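Local coordinates for protein putative cytidylyltransferase (Burkholderia pseudomallei, PDB 5X9Q) that probably transfers the adenylyl group of ATP to D-glycero-beta-D-manno-heptose 1-phosphate, giving ADP-heptose and diphosphate, at residues C65-V70 / V103-G108. Numbering follows the deposited sequence.
Sequences CLIVGV and VDWVVG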
loop_
_atom_site.group_PDB
_atom_site.type_symbol
_atom_site.label_atom_id
_atom_site.label_comp_id
_atom_site.label_asym_id
_atom_site.label_seq_id
_atom_site.Cartn_x
_atom_site.Cartn_y
_atom_site.Cartn_z
ATOM N N CYS A 65 14.281 -8.636 -7.259
ATOM C CA CYS A 65 14.586 -7.473 -6.460
ATOM C C CYS A 65 13.990 -6.237 -7.128
ATOM O O CYS A 65 14.177 -6.036 -8.333
ATOM C CB CYS A 65 16.104 -7.364 -6.320
ATOM S SG CYS A 65 16.619 -5.917 -5.499
ATOM N N LEU A 66 13.270 -5.411 -6.375
ATOM C CA LEU A 66 12.620 -4.270 -6.988
ATOM C C LEU A 66 13.014 -2.973 -6.334
ATOM O O LEU A 66 12.744 -2.756 -5.150
ATOM C CB LEU A 66 11.108 -4.415 -6.936
ATOM C CG LEU A 66 10.340 -3.199 -7.461
ATOM C CD1 LEU A 66 10.663 -2.910 -8.938
ATOM C CD2 LEU A 66 8.815 -3.323 -7.229
ATOM N N ILE A 67 13.597 -2.091 -7.144
ATOM C CA ILE A 67 13.999 -0.765 -6.707
ATOM C C ILE A 67 13.079 0.283 -7.327
ATOM O O ILE A 67 12.812 0.254 -8.531
ATOM C CB ILE A 67 15.475 -0.474 -7.105
ATOM C CG1 ILE A 67 16.393 -1.601 -6.631
ATOM C CG2 ILE A 67 15.924 0.876 -6.578
ATOM C CD1 ILE A 67 17.848 -1.395 -6.971
ATOM N N VAL A 68 12.592 1.210 -6.508
ATOM C CA VAL A 68 11.760 2.306 -6.998
ATOM C C VAL A 68 12.470 3.660 -6.806
ATOM O O VAL A 68 12.925 3.989 -5.709
ATOM C CB VAL A 68 10.407 2.318 -6.288
ATOM C CG1 VAL A 68 9.478 3.315 -6.948
ATOM C CG2 VAL A 68 9.793 0.912 -6.326
ATOM N N GLY A 69 12.616 4.417 -7.889
ATOM C CA GLY A 69 13.182 5.754 -7.828
ATOM C C GLY A 69 12.094 6.807 -7.700
ATOM O O GLY A 69 11.088 6.791 -8.427
ATOM N N VAL A 70 12.278 7.731 -6.769
ATOM C CA VAL A 70 11.211 8.700 -6.507
ATOM C C VAL A 70 11.679 10.143 -6.677
ATOM O O VAL A 70 12.595 10.603 -5.979
ATOM C CB VAL A 70 10.644 8.513 -5.104
ATOM C CG1 VAL A 70 9.546 9.527 -4.840
ATOM C CG2 VAL A 70 10.124 7.093 -4.956
ATOM N N VAL A 103 7.965 -4.029 -2.779
ATOM C CA VAL A 103 9.096 -3.122 -3.004
ATOM C C VAL A 103 10.252 -3.500 -2.096
ATOM O O VAL A 103 10.040 -3.741 -0.910
ATOM C CB VAL A 103 8.715 -1.612 -2.720
ATOM C CG1 VAL A 103 9.960 -0.719 -2.749
ATOM C CG2 VAL A 103 7.695 -1.075 -3.701
ATOM N N ASP A 104 11.472 -3.549 -2.609
ATOM C CA ASP A 104 12.608 -3.825 -1.723
ATOM C C ASP A 104 13.391 -2.572 -1.343
ATOM O O ASP A 104 13.816 -2.430 -0.203
ATOM C CB ASP A 104 13.561 -4.827 -2.367
ATOM C CG ASP A 104 12.885 -6.150 -2.635
ATOM O OD1 ASP A 104 12.733 -6.945 -1.674
ATOM O OD2 ASP A 104 12.470 -6.380 -3.794
ATOM N N TRP A 105 13.566 -1.650 -2.280
ATOM C CA TRP A 105 14.390 -0.478 -2.013
ATOM C C TRP A 105 13.756 0.749 -2.632
ATOM O O TRP A 105 13.300 0.702 -3.764
ATOM C CB TRP A 105 15.822 -0.661 -2.557
ATOM C CG TRP A 105 16.523 -1.890 -2.014
ATOM C CD1 TRP A 105 16.743 -3.084 -2.668
ATOM C CD2 TRP A 105 17.052 -2.059 -0.695
ATOM N NE1 TRP A 105 17.392 -3.962 -1.837
ATOM C CE2 TRP A 105 17.593 -3.360 -0.623
ATOM C CE3 TRP A 105 17.135 -1.228 0.432
ATOM C CZ2 TRP A 105 18.196 -3.853 0.536
ATOM C CZ3 TRP A 105 17.738 -1.721 1.578
ATOM C CH2 TRP A 105 18.264 -3.017 1.619
ATOM N N VAL A 106 13.734 1.849 -1.888
ATOM C CA VAL A 106 13.213 3.112 -2.407
ATOM C C VAL A 106 14.322 4.173 -2.345
ATOM O O VAL A 106 14.898 4.418 -1.274
ATOM C CB VAL A 106 11.965 3.593 -1.619
ATOM C CG1 VAL A 106 11.349 4.822 -2.278
ATOM C CG2 VAL A 106 10.928 2.450 -1.509
ATOM N N VAL A 107 14.621 4.768 -3.503
ATOM C CA VAL A 107 15.683 5.772 -3.650
ATOM C C VAL A 107 15.135 7.063 -4.238
ATOM O O VAL A 107 14.404 7.026 -5.232
ATOM C CB VAL A 107 16.793 5.300 -4.595
ATOM C CG1 VAL A 107 17.797 6.411 -4.810
ATOM C CG2 VAL A 107 17.470 4.129 -4.025
ATOM N N GLY A 108 15.472 8.202 -3.646
ATOM C CA GLY A 108 15.107 9.481 -4.246
ATOM C C GLY A 108 16.139 9.965 -5.254
ATOM O O GLY A 108 17.317 9.648 -5.119
#
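Cys65 meets Trp105 at the rim of the indole: SG, anti to its own backbone N (chi1 175°), lies near the ring plane, 4.0 Å from Trp105 CD1, a sulfur-aromatic contact made at the edge. At Leu66 both backbone polar groups turn toward segment 103-108. Leu66 N donates to Asp104 OD2 (2.9 Å), on the anti side of the carboxylate, and that same oxygen forms a salt bridge with Lys60, which probably favours the charged form of the acid. Leu66 O takes two amides, Asp104 N at 3.0 Å and the more distant Trp105 N, so one carbonyl holds the backbone where the loop at 103-104 passes into the strand. Ile67 sends its CA-H toward Trp105 O, which also accepts the straight bond from Val68 N (2.9 Å). Val68 CG2 lies 3.9 Å from both Val103 CG1 and Val103 CG2, the two side chains crossing at roughly a right angle. Val68 O then receives Val107 N. Past Gly69, whose CA lies close to Val107 O, Val70 N bonds that carbonyl, while Val70 CG2 packs 3.7 Å from Val106 CG1 under helix 90-98. Ile67 and Val107 face helix 24-30 on the other side. This parallel pairing, Ile67 opposite Trp105 through Val70 opposite Gly108, joins strand 105-109, outermost in this chain, to strand 65-71, within the 3-2-1-4-5 Rossmann-like sheet of the cytidylyltransferase-like nucleotidyltransferases.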